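Local coordinates for protein N-alpha-acetyltransferase 35, NatC auxiliary subunit (Saccharomyces cerevisiae, PDB 6YGA) that serves as the auxiliary subunit of the NatC N-terminal acetyltransferase, which acetylates the N-terminal methionine of L-A virus Gag protein in yeast, at residues R95-V100 / L224-C229; T113-R118 / S122-L127; D145-S150 / Q205-Y210; C151-C156 / N189-D194. All blocks are in the same frame, centred on the assembly; numbering follows the deposited sequence.

Contact 1: R95-V100 / L224-C229; sequences RLLRCV and LKIIIC
Leu-97 on helix 85-104 faces Ile-227 on helix 215-231, with 8.2 Å between their CA atoms. The whole contact rests on three buried aliphatic side chains. Leu-97 sends its CB toward the other helix and spreads its two methyl groups over two neighbouring residues. Its CD1 meets the CG2 branch of Ile-226 at 3.9 Å. Its CD2 meets CG1 of Ile-227 at 3.8 Å. Leu-97 therefore works as a fork, one prong for each isoleucine. The two isoleucines answer with different branches. Ile-226 points its CB at the partner helix and offers the short branch. Ile-227 starts off to the flank, and its CG1, anti to the carbonyl carbon (chi1 -62°), swings back to reach Leu-97. This is plain helix-to-helix packing within an all-helical part of the subunit, with no hydrogen bond between the segments. Other helices close in around it. Helix 142-167 covers Leu-96 with Ile-152 and Val-155. Ile-226 also rests against Leu-250 and Asn-253 of helix 245-260. The side chain of Arg-98 does not touch the other segment: its guanidinium group forms a salt bridge with Asp-94 and a hydrogen bond to Pro-294 O.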
loop_
_atom_site.group_PDB
_atom_site.type_symbol
_atom_site.label_atom_id
_atom_site.label_comp_id
_atom_site.label_asym_id
_atom_site.label_seq_id
_atom_site.Cartn_x
_atom_site.Cartn_y
_atom_site.Cartn_z
ATOM N N ARG B 95 6.240 -22.743 -15.791
ATOM C CA ARG B 95 5.757 -22.458 -14.445
ATOM C C ARG B 95 6.642 -21.432 -13.749
ATOM O O ARG B 95 6.151 -20.596 -12.980
ATOM C CB ARG B 95 5.673 -23.747 -13.630
ATOM C CG ARG B 95 5.390 -23.521 -12.156
ATOM C CD ARG B 95 4.689 -24.708 -11.530
ATOM N NE ARG B 95 4.457 -24.488 -10.108
ATOM C CZ ARG B 95 3.690 -25.258 -9.344
ATOM N NH1 ARG B 95 3.068 -26.307 -9.864
ATOM N NH2 ARG B 95 3.541 -24.974 -8.058
ATOM N N LEU B 96 7.949 -21.471 -14.013
ATOM C CA LEU B 96 8.846 -20.484 -13.421
ATOM C C LEU B 96 8.505 -19.075 -13.895
ATOM O O LEU B 96 8.517 -18.128 -13.100
ATOM C CB LEU B 96 10.296 -20.832 -13.749
ATOM C CG LEU B 96 11.348 -19.848 -13.235
ATOM C CD1 LEU B 96 11.353 -19.795 -11.715
ATOM C CD2 LEU B 96 12.721 -20.213 -13.769
ATOM N N LEU B 97 8.192 -18.915 -15.184
ATOM C CA LEU B 97 7.803 -17.603 -15.691
ATOM C C LEU B 97 6.481 -17.145 -15.088
ATOM O O LEU B 97 6.315 -15.960 -14.774
ATOM C CB LEU B 97 7.713 -17.621 -17.216
ATOM C CG LEU B 97 9.040 -17.529 -17.969
ATOM C CD1 LEU B 97 8.807 -17.332 -19.461
ATOM C CD2 LEU B 97 9.888 -16.402 -17.404
ATOM N N ARG B 98 5.523 -18.060 -14.925
ATOM C CA ARG B 98 4.273 -17.675 -14.280
ATOM C C ARG B 98 4.470 -17.457 -12.784
ATOM O O ARG B 98 3.699 -16.716 -12.163
ATOM C CB ARG B 98 3.188 -18.718 -14.553
ATOM C CG ARG B 98 2.689 -18.688 -15.994
ATOM C CD ARG B 98 1.626 -19.738 -16.288
ATOM N NE ARG B 98 2.103 -21.099 -16.076
ATOM C CZ ARG B 98 1.621 -21.925 -15.152
ATOM N NH1 ARG B 98 0.638 -21.529 -14.355
ATOM N NH2 ARG B 98 2.116 -23.148 -15.032
ATOM N N CYS B 99 5.497 -18.074 -12.192
ATOM C CA CYS B 99 5.873 -17.720 -10.828
ATOM C C CYS B 99 6.391 -16.288 -10.762
ATOM O O CYS B 99 6.147 -15.576 -9.781
ATOM C CB CYS B 99 6.918 -18.698 -10.291
ATOM S SG CYS B 99 6.258 -20.288 -9.731
ATOM N N VAL B 100 7.107 -15.848 -11.800
ATOM C CA VAL B 100 7.563 -14.460 -11.861
ATOM C C VAL B 100 6.371 -13.511 -11.882
ATOM O O VAL B 100 6.364 -12.483 -11.193
ATOM C CB VAL B 100 8.480 -14.253 -13.081
ATOM C CG1 VAL B 100 8.813 -12.778 -13.263
ATOM C CG2 VAL B 100 9.756 -15.076 -12.938
ATOM N N LEU B 224 12.337 -18.806 -23.885
ATOM C CA LEU B 224 13.728 -18.365 -23.860
ATOM C C LEU B 224 13.857 -16.907 -24.288
ATOM O O LEU B 224 14.604 -16.137 -23.674
ATOM C CB LEU B 224 14.575 -19.267 -24.758
ATOM C CG LEU B 224 15.946 -19.678 -24.220
ATOM C CD1 LEU B 224 15.789 -20.440 -22.932
ATOM C CD2 LEU B 224 16.673 -20.534 -25.223
ATOM N N LYS B 225 13.134 -16.507 -25.337
ATOM C CA LYS B 225 13.219 -15.124 -25.799
ATOM C C LYS B 225 12.569 -14.169 -24.806
ATOM O O LYS B 225 13.017 -13.027 -24.652
ATOM C CB LYS B 225 12.573 -14.981 -27.175
ATOM C CG LYS B 225 13.271 -15.733 -28.293
ATOM C CD LYS B 225 12.593 -15.458 -29.627
ATOM C CE LYS B 225 13.357 -16.087 -30.782
ATOM N NZ LYS B 225 12.726 -15.790 -32.100
ATOM N N ILE B 226 11.505 -14.616 -24.132
ATOM C CA ILE B 226 10.880 -13.799 -23.092
ATOM C C ILE B 226 11.877 -13.518 -21.976
ATOM O O ILE B 226 12.017 -12.380 -21.512
ATOM C CB ILE B 226 9.609 -14.486 -22.555
ATOM C CG1 ILE B 226 8.454 -14.359 -23.550
ATOM C CG2 ILE B 226 9.201 -13.899 -21.211
ATOM C CD1 ILE B 226 7.162 -14.987 -23.062
ATOM N N ILE B 227 12.602 -14.553 -21.541
ATOM C CA ILE B 227 13.589 -14.382 -20.479
ATOM C C ILE B 227 14.667 -13.391 -20.903
ATOM O O ILE B 227 15.108 -12.556 -20.105
ATOM C CB ILE B 227 14.183 -15.746 -20.081
ATOM C CG1 ILE B 227 13.083 -16.656 -19.525
ATOM C CG2 ILE B 227 15.296 -15.578 -19.056
ATOM C CD1 ILE B 227 13.570 -18.014 -19.065
ATOM N N ILE B 228 15.091 -13.454 -22.169
ATOM C CA ILE B 228 16.068 -12.495 -22.685
ATOM C C ILE B 228 15.538 -11.071 -22.561
ATOM O O ILE B 228 16.270 -10.149 -22.179
ATOM C CB ILE B 228 16.437 -12.839 -24.140
ATOM C CG1 ILE B 228 17.266 -14.124 -24.186
ATOM C CG2 ILE B 228 17.177 -11.683 -24.802
ATOM C CD1 ILE B 228 17.702 -14.529 -25.576
ATOM N N CYS B 229 14.255 -10.870 -22.869
ATOM C CA CYS B 229 13.668 -9.539 -22.759
ATOM C C CYS B 229 13.638 -9.062 -21.312
ATOM O O CYS B 229 13.879 -7.880 -21.039
ATOM C CB CYS B 229 12.261 -9.537 -23.352
ATOM S SG CYS B 229 12.199 -9.907 -25.119
#

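Contact 2: T113-R118 / S122-L127; sequences TVLSCR and SLLSSL
The carbonyl O of Arg-118 accepts the N-H of Ser-122, the sole hydrogen bond between 113-118 and 122-127. It is the i to i+4 bond of the first turn of helix 118-129. The N to O distance is 3.0 Å and the N-H...O angle is 144°. CB of Ser-122 lies beside that carbonyl as the helix turns. The second point of contact is apolar. CD2 of Leu-115 touches CD1 of Leu-124 at 3.8 Å, and the two side chains meet at about a right angle. Both leucines hold CG anti to the carbonyl carbon (chi1 -67° and -74°), but only Leu-124 starts out toward the partner segment. Leu-115 starts off to the flank and curves in. The turn that carries Leu-115 has its own polar tie: Thr-113 O accepts from both the N and the OG of Ser-116, which come from the same face of its plane. OG1 of Thr-120 lies between Val-114 O and Cys-117 O, its one proton shared or given to either. Arg-118 makes a cation-pi contact with Tyr-276. Cys-117 is the N-cap, its side chain capping a backbone N. The whole is a helix N-terminus, with the preceding turn folded back so that a leucine packs on the first turns of helix 118-129.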
loop_
_atom_site.group_PDB
_atom_site.type_symbol
_atom_site.label_atom_id
_atom_site.label_comp_id
_atom_site.label_asym_id
_atom_site.label_seq_id
_atom_site.Cartn_x
_atom_site.Cartn_y
_atom_site.Cartn_z
ATOM N N THR B 113 7.218 -18.235 -4.836
ATOM C CA THR B 113 7.198 -18.121 -6.291
ATOM C C THR B 113 8.535 -18.536 -6.894
ATOM O O THR B 113 8.743 -19.717 -7.193
ATOM C CB THR B 113 6.835 -16.693 -6.720
ATOM O OG1 THR B 113 7.781 -15.762 -6.179
ATOM C CG2 THR B 113 5.440 -16.327 -6.235
ATOM N N VAL B 114 9.453 -17.582 -7.070
ATOM C CA VAL B 114 10.719 -17.881 -7.740
ATOM C C VAL B 114 11.549 -18.871 -6.928
ATOM O O VAL B 114 12.184 -19.774 -7.488
ATOM C CB VAL B 114 11.494 -16.578 -8.012
ATOM C CG1 VAL B 114 12.848 -16.873 -8.644
ATOM C CG2 VAL B 114 10.675 -15.658 -8.907
ATOM N N LEU B 115 11.553 -18.727 -5.602
ATOM C CA LEU B 115 12.370 -19.579 -4.748
ATOM C C LEU B 115 11.745 -20.940 -4.471
ATOM O O LEU B 115 12.436 -21.817 -3.946
ATOM C CB LEU B 115 12.665 -18.871 -3.422
ATOM C CG LEU B 115 13.563 -17.637 -3.505
ATOM C CD1 LEU B 115 13.889 -17.125 -2.111
ATOM C CD2 LEU B 115 14.833 -17.952 -4.278
ATOM N N SER B 116 10.465 -21.140 -4.797
ATOM C CA SER B 116 9.864 -22.463 -4.666
ATOM C C SER B 116 10.477 -23.469 -5.633
ATOM O O SER B 116 10.429 -24.676 -5.373
ATOM C CB SER B 116 8.352 -22.377 -4.887
ATOM O OG SER B 116 8.045 -21.932 -6.197
ATOM N N CYS B 117 11.059 -23.000 -6.733
ATOM C CA CYS B 117 11.698 -23.894 -7.690
ATOM C C CYS B 117 12.997 -24.451 -7.114
ATOM O O CYS B 117 13.836 -23.699 -6.609
ATOM C CB CYS B 117 11.972 -23.147 -8.997
ATOM S SG CYS B 117 12.865 -24.087 -10.262
ATOM N N ARG B 118 13.169 -25.771 -7.202
ATOM C CA ARG B 118 14.391 -26.386 -6.694
ATOM C C ARG B 118 15.608 -26.047 -7.545
ATOM O O ARG B 118 16.736 -26.122 -7.047
ATOM C CB ARG B 118 14.222 -27.903 -6.602
ATOM C CG ARG B 118 13.158 -28.338 -5.611
ATOM C CD ARG B 118 13.513 -27.895 -4.204
ATOM N NE ARG B 118 14.755 -28.509 -3.746
ATOM C CZ ARG B 118 14.828 -29.704 -3.169
ATOM N NH1 ARG B 118 13.727 -30.418 -2.974
ATOM N NH2 ARG B 118 16.000 -30.185 -2.781
ATOM N N SER B 122 19.073 -24.360 -6.275
ATOM C CA SER B 122 20.337 -25.044 -6.527
ATOM C C SER B 122 21.367 -24.092 -7.124
ATOM O O SER B 122 22.530 -24.072 -6.701
ATOM C CB SER B 122 20.104 -26.245 -7.446
ATOM O OG SER B 122 21.287 -27.008 -7.611
ATOM N N LEU B 123 20.956 -23.284 -8.105
ATOM C CA LEU B 123 21.881 -22.340 -8.728
ATOM C C LEU B 123 22.337 -21.273 -7.739
ATOM O O LEU B 123 23.532 -20.963 -7.655
ATOM C CB LEU B 123 21.233 -21.698 -9.957
ATOM C CG LEU B 123 21.961 -20.506 -10.589
ATOM C CD1 LEU B 123 23.399 -20.853 -10.950
ATOM C CD2 LEU B 123 21.213 -20.005 -11.817
ATOM N N LEU B 124 21.401 -20.696 -6.981
ATOM C CA LEU B 124 21.772 -19.666 -6.015
ATOM C C LEU B 124 22.697 -20.211 -4.932
ATOM O O LEU B 124 23.540 -19.472 -4.411
ATOM C CB LEU B 124 20.518 -19.055 -5.384
ATOM C CG LEU B 124 19.696 -18.112 -6.264
ATOM C CD1 LEU B 124 18.423 -17.673 -5.552
ATOM C CD2 LEU B 124 20.526 -16.904 -6.669
ATOM N N SER B 125 22.568 -21.496 -4.586
ATOM C CA SER B 125 23.415 -22.068 -3.543
ATOM C C SER B 125 24.853 -22.235 -4.020
ATOM O O SER B 125 25.797 -21.961 -3.268
ATOM C CB SER B 125 22.845 -23.408 -3.076
ATOM O OG SER B 125 21.631 -23.228 -2.367
ATOM N N SER B 126 25.045 -22.696 -5.258
ATOM C CA SER B 126 26.397 -22.788 -5.798
ATOM C C SER B 126 26.977 -21.408 -6.079
ATOM O O SER B 126 28.192 -21.212 -5.967
ATOM C CB SER B 126 26.407 -23.634 -7.070
ATOM O OG SER B 126 25.938 -22.890 -8.182
ATOM N N LEU B 127 26.126 -20.443 -6.439
ATOM C CA LEU B 127 26.605 -19.097 -6.731
ATOM C C LEU B 127 27.091 -18.391 -5.472
ATOM O O LEU B 127 27.967 -17.523 -5.548
ATOM C CB LEU B 127 25.501 -18.287 -7.410
ATOM C CG LEU B 127 25.891 -17.373 -8.573
ATOM C CD1 LEU B 127 26.934 -18.037 -9.450
ATOM C CD2 LEU B 127 24.656 -17.035 -9.391
#

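Contact 3: D145-S150 / Q205-Y210; sequences DKVLGS and QILEAY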
loop_
_atom_site.group_PDB
_atom_site.type_symbol
_atom_site.label_atom_id
_atom_site.label_comp_id
_atom_site.label_asym_id
_atom_site.label_seq_id
_atom_site.Cartn_x
_atom_site.Cartn_y
_atom_site.Cartn_z
ATOM N N ASP B 145 20.654 -29.475 -18.565
ATOM C CA ASP B 145 21.925 -28.902 -18.131
ATOM C C ASP B 145 22.212 -27.562 -18.802
ATOM O O ASP B 145 22.747 -26.650 -18.162
ATOM C CB ASP B 145 23.065 -29.887 -18.400
ATOM C CG ASP B 145 22.842 -31.238 -17.739
ATOM O OD1 ASP B 145 21.671 -31.589 -17.488
ATOM O OD2 ASP B 145 23.836 -31.946 -17.465
ATOM N N LYS B 146 21.869 -27.420 -20.082
ATOM C CA LYS B 146 22.194 -26.220 -20.843
ATOM C C LYS B 146 20.996 -25.309 -21.067
ATOM O O LYS B 146 21.065 -24.114 -20.764
ATOM C CB LYS B 146 22.814 -26.606 -22.196
ATOM C CG LYS B 146 24.129 -25.898 -22.503
ATOM C CD LYS B 146 23.944 -24.383 -22.561
ATOM C CE LYS B 146 25.276 -23.633 -22.582
ATOM N NZ LYS B 146 25.078 -22.157 -22.717
ATOM N N VAL B 147 19.893 -25.839 -21.598
ATOM C CA VAL B 147 18.733 -25.000 -21.885
ATOM C C VAL B 147 18.076 -24.530 -20.592
ATOM O O VAL B 147 17.863 -23.330 -20.386
ATOM C CB VAL B 147 17.736 -25.752 -22.785
ATOM C CG1 VAL B 147 16.503 -24.897 -23.047
ATOM C CG2 VAL B 147 18.405 -26.144 -24.090
ATOM N N LEU B 148 17.749 -25.467 -19.699
ATOM C CA LEU B 148 17.079 -25.093 -18.458
ATOM C C LEU B 148 18.006 -24.298 -17.546
ATOM O O LEU B 148 17.559 -23.383 -16.846
ATOM C CB LEU B 148 16.551 -26.339 -17.752
ATOM C CG LEU B 148 15.700 -26.099 -16.507
ATOM C CD1 LEU B 148 14.658 -25.017 -16.761
ATOM C CD2 LEU B 148 15.031 -27.391 -16.076
ATOM N N GLY B 149 19.301 -24.625 -17.548
ATOM C CA GLY B 149 20.248 -23.861 -16.750
ATOM C C GLY B 149 20.302 -22.400 -17.151
ATOM O O GLY B 149 20.409 -21.515 -16.299
ATOM N N SER B 150 20.223 -22.127 -18.455
ATOM C CA SER B 150 20.192 -20.742 -18.916
ATOM C C SER B 150 18.908 -20.049 -18.477
ATOM O O SER B 150 18.928 -18.865 -18.118
ATOM C CB SER B 150 20.344 -20.690 -20.435
ATOM O OG SER B 150 19.249 -21.316 -21.082
ATOM N N GLN B 205 20.131 -21.461 -29.834
ATOM C CA GLN B 205 20.704 -22.118 -31.005
ATOM C C GLN B 205 20.617 -23.635 -30.899
ATOM O O GLN B 205 20.459 -24.318 -31.918
ATOM C CB GLN B 205 22.159 -21.685 -31.198
ATOM C CG GLN B 205 22.419 -20.185 -31.054
ATOM C CD GLN B 205 21.680 -19.332 -32.074
ATOM O OE1 GLN B 205 21.087 -19.839 -33.028
ATOM N NE2 GLN B 205 21.719 -18.020 -31.874
ATOM N N ILE B 206 20.724 -24.181 -29.684
ATOM C CA ILE B 206 20.527 -25.616 -29.497
ATOM C C ILE B 206 19.118 -26.014 -29.920
ATOM O O ILE B 206 18.912 -27.068 -30.534
ATOM C CB ILE B 206 20.817 -26.015 -28.036
ATOM C CG1 ILE B 206 22.301 -25.814 -27.710
ATOM C CG2 ILE B 206 20.402 -27.462 -27.767
ATOM C CD1 ILE B 206 22.690 -26.260 -26.313
ATOM N N LEU B 207 18.129 -25.171 -29.610
ATOM C CA LEU B 207 16.754 -25.463 -30.005
ATOM C C LEU B 207 16.566 -25.341 -31.513
ATOM O O LEU B 207 15.747 -26.065 -32.093
ATOM C CB LEU B 207 15.785 -24.537 -29.267
ATOM C CG LEU B 207 15.889 -24.535 -27.740
ATOM C CD1 LEU B 207 14.832 -23.629 -27.120
ATOM C CD2 LEU B 207 15.785 -25.947 -27.184
ATOM N N GLU B 208 17.307 -24.440 -32.164
ATOM C CA GLU B 208 17.248 -24.348 -33.620
ATOM C C GLU B 208 17.744 -25.633 -34.270
ATOM O O GLU B 208 17.239 -26.043 -35.321
ATOM C CB GLU B 208 18.074 -23.159 -34.113
ATOM C CG GLU B 208 17.865 -21.860 -33.350
ATOM C CD GLU B 208 16.709 -21.030 -33.876
ATOM O OE1 GLU B 208 15.925 -21.544 -34.701
ATOM O OE2 GLU B 208 16.590 -19.856 -33.465
ATOM N N ALA B 209 18.735 -26.285 -33.655
ATOM C CA ALA B 209 19.337 -27.467 -34.262
ATOM C C ALA B 209 18.349 -28.621 -34.361
ATOM O O ALA B 209 18.499 -29.490 -35.226
ATOM C CB ALA B 209 20.571 -27.898 -33.470
ATOM N N TYR B 210 17.344 -28.648 -33.488
ATOM C CA TYR B 210 16.370 -29.732 -33.492
ATOM C C TYR B 210 15.594 -29.752 -34.802
ATOM O O TYR B 210 14.942 -28.768 -35.166
ATOM C CB TYR B 210 15.419 -29.584 -32.304
ATOM C CG TYR B 210 15.944 -30.199 -31.025
ATOM C CD1 TYR B 210 17.158 -29.796 -30.484
ATOM C CD2 TYR B 210 15.221 -31.179 -30.355
ATOM C CE1 TYR B 210 17.643 -30.356 -29.316
ATOM C CE2 TYR B 210 15.698 -31.744 -29.183
ATOM C CZ TYR B 210 16.909 -31.328 -28.670
ATOM O OH TYR B 210 17.389 -31.884 -27.508
#
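Val-147 and Lys-146 of helix 142-167 meet Ile-206 and Leu-207 of helix 193-209 through carbon atoms alone. CG2 of Val-147 does double work. It lies 4.1 Å from CD2 of Leu-207 and 4.4 Å from CG2 of Ile-206. With chi1 at 178°, the valine turns CG1 anti to the backbone N and leaves this CG2 methyl anti to the carbonyl carbon. Ile-206 uses its other end on Lys-146: its CD1 rests 4.1 Å from CG of the lysine, with CB equally near, and the two chains meet at about a right angle. The helix axes pass 11.0 Å apart at 136° between their N-to-C directions. This is a steeply tilted, roughly antiparallel pairing of two helices of the helical N-terminal part of the subunit, and the touches are rather loose. Beyond the first shell, Lys-146 bends at chi2 and turns its charged end away, to a salt bridge with Glu-202. Leu-220 of helix 215-231 covers both Val-147 and Leu-207. Ser-150, about one turn further along the helix, gives its OG proton to Val-147 O; the same OG pairs with Ser-203 OG of helix 193-209. A wider pi-type turn at 145-147 carries the lysine and valine.

Contact 4: C151-C156 / N189-D194; sequences CILGVC and NLPGQD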
loop_
_atom_site.group_PDB
_atom_site.type_symbol
_atom_site.label_atom_id
_atom_site.label_comp_id
_atom_site.label_asym_id
_atom_site.label_seq_id
_atom_site.Cartn_x
_atom_site.Cartn_y
_atom_site.Cartn_z
ATOM N N CYS B 151 17.781 -20.767 -18.501
ATOM C CA CYS B 151 16.521 -20.196 -18.028
ATOM C C CYS B 151 16.629 -19.766 -16.573
ATOM O O CYS B 151 16.298 -18.628 -16.222
ATOM C CB CYS B 151 15.384 -21.205 -18.191
ATOM S SG CYS B 151 14.927 -21.599 -19.883
ATOM N N ILE B 152 17.088 -20.675 -15.709
ATOM C CA ILE B 152 17.209 -20.366 -14.288
ATOM C C ILE B 152 18.145 -19.187 -14.078
ATOM O O ILE B 152 17.894 -18.316 -13.236
ATOM C CB ILE B 152 17.686 -21.609 -13.516
ATOM C CG1 ILE B 152 16.775 -22.809 -13.799
ATOM C CG2 ILE B 152 17.758 -21.315 -12.029
ATOM C CD1 ILE B 152 15.343 -22.626 -13.348
ATOM N N LEU B 153 19.234 -19.131 -14.849
ATOM C CA LEU B 153 20.179 -18.028 -14.715
ATOM C C LEU B 153 19.540 -16.704 -15.114
ATOM O O LEU B 153 19.825 -15.662 -14.511
ATOM C CB LEU B 153 21.423 -18.301 -15.557
ATOM C CG LEU B 153 22.570 -17.303 -15.404
ATOM C CD1 LEU B 153 23.045 -17.256 -13.959
ATOM C CD2 LEU B 153 23.715 -17.663 -16.339
ATOM N N GLY B 154 18.676 -16.721 -16.130
ATOM C CA GLY B 154 18.019 -15.492 -16.544
ATOM C C GLY B 154 17.078 -14.954 -15.485
ATOM O O GLY B 154 17.080 -13.758 -15.181
ATOM N N VAL B 155 16.261 -15.836 -14.904
ATOM C CA VAL B 155 15.348 -15.417 -13.845
ATOM C C VAL B 155 16.125 -14.985 -12.606
ATOM O O VAL B 155 15.768 -14.001 -11.949
ATOM C CB VAL B 155 14.345 -16.543 -13.535
ATOM C CG1 VAL B 155 13.453 -16.163 -12.365
ATOM C CG2 VAL B 155 13.503 -16.850 -14.764
ATOM N N CYS B 156 17.203 -15.701 -12.270
ATOM C CA CYS B 156 18.017 -15.294 -11.128
ATOM C C CYS B 156 18.663 -13.937 -11.375
ATOM O O CYS B 156 18.822 -13.139 -10.443
ATOM C CB CYS B 156 19.082 -16.347 -10.822
ATOM S SG CYS B 156 18.467 -17.856 -10.036
ATOM N N ASN B 189 29.464 -12.853 -7.507
ATOM C CA ASN B 189 29.614 -14.148 -8.164
ATOM C C ASN B 189 28.639 -14.320 -9.323
ATOM O O ASN B 189 28.968 -14.992 -10.307
ATOM C CB ASN B 189 29.435 -15.277 -7.150
ATOM C CG ASN B 189 30.503 -15.271 -6.070
ATOM O OD1 ASN B 189 31.628 -14.825 -6.292
ATOM N ND2 ASN B 189 30.155 -15.781 -4.894
ATOM N N LEU B 190 27.450 -13.739 -9.229
ATOM C CA LEU B 190 26.479 -13.862 -10.309
ATOM C C LEU B 190 26.993 -13.127 -11.543
ATOM O O LEU B 190 27.429 -11.974 -11.434
ATOM C CB LEU B 190 25.123 -13.308 -9.875
ATOM C CG LEU B 190 23.905 -13.780 -10.674
ATOM C CD1 LEU B 190 22.681 -13.895 -9.779
ATOM C CD2 LEU B 190 23.624 -12.853 -11.841
ATOM N N PRO B 191 26.961 -13.748 -12.720
ATOM C CA PRO B 191 27.603 -13.150 -13.895
ATOM C C PRO B 191 26.882 -11.897 -14.367
ATOM O O PRO B 191 25.749 -11.598 -13.981
ATOM C CB PRO B 191 27.527 -14.264 -14.943
ATOM C CG PRO B 191 26.358 -15.085 -14.529
ATOM C CD PRO B 191 26.358 -15.056 -13.027
ATOM N N GLY B 192 27.575 -11.154 -15.231
ATOM C CA GLY B 192 27.042 -9.929 -15.784
ATOM C C GLY B 192 26.010 -10.178 -16.866
ATOM O O GLY B 192 25.717 -11.311 -17.247
ATOM N N GLN B 193 25.455 -9.075 -17.375
ATOM C CA GLN B 193 24.363 -9.174 -18.340
ATOM C C GLN B 193 24.812 -9.858 -19.626
ATOM O O GLN B 193 24.063 -10.653 -20.206
ATOM C CB GLN B 193 23.805 -7.785 -18.644
ATOM C CG GLN B 193 22.528 -7.798 -19.467
ATOM C CD GLN B 193 22.218 -6.448 -20.080
ATOM O OE1 GLN B 193 23.091 -5.799 -20.657
ATOM N NE2 GLN B 193 20.969 -6.016 -19.957
ATOM N N ASP B 194 26.030 -9.564 -20.087
ATOM C CA ASP B 194 26.499 -10.135 -21.345
ATOM C C ASP B 194 26.558 -11.656 -21.275
ATOM O O ASP B 194 26.175 -12.344 -22.228
ATOM C CB ASP B 194 27.870 -9.560 -21.703
ATOM C CG ASP B 194 27.853 -8.050 -21.834
ATOM O OD1 ASP B 194 26.835 -7.502 -22.310
ATOM O OD2 ASP B 194 28.857 -7.409 -21.461
#
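Leu-153 and Pro-191 meet obliquely, with the forked end of the leucine set against one corner of the proline ring. CG of Pro-191 lies 4.0 Å from CD1 of Leu-153 and 4.1 Å from its CD2. CD of the ring is also 4.1 Å from CD1. Leu-153 reaches this place because its CG extends anti to the backbone N (chi1 -174°). Its CB starts off to the flank, but the end of the chain comes round to the loop. Pro-191 likewise sends its CB to the flank and brings the CG and CD side of the ring to the contact.

Leu-190, the residue before the proline, behaves differently. Its CB points toward the helix, and its CD1 comes over the end of the segment at Cys-156. That methyl is 4.0 Å from Cys-156 O and 4.5 Å from Cys-156 CB, a looser approach. Cys-156 O also has a polar partner, the OG1 of Thr-159. Leu-190 is further covered by Tyr-157 and Lys-160 of the same helix, and by Leu-127 of helix 118-129. Asn-189 ND2 bonds to Leu-127 O and ties the loop to that helix as well. Gly-192 is the N-cap of helix 193-209. The contact is thus the packing of a helix-entry loop, a leucine and a proline ahead of the N-cap, on the flank of long helix 142-167.

Overall arrangement
All four contacts lie in one helical region, on the same side of the chain's centre. Contact 1 is the buried one; contacts 2, 3 and 4 are partly buried. Contacts 1, 3 and 4 join their segments by apolar packing, with a methyl against a carbonyl O in contact 4. Contact 2, the most local, adds a backbone bond. Polar side chains of contacts 3 and 4 bond mostly to residues outside their segments. Contacts 3 and 4 hold the same elements, helix 142-167 and helix 193-209 with its entry loop, about 16 Å apart between centres. Contacts 2, 3 and 4 are nested inside the loop closed by contact 1. Helix 142-167 links them: Leu-123 packs on Ile-152 and the backbone at Leu-153, Leu-96 on Ile-152 and Val-155, Leu-224 on Cys-151.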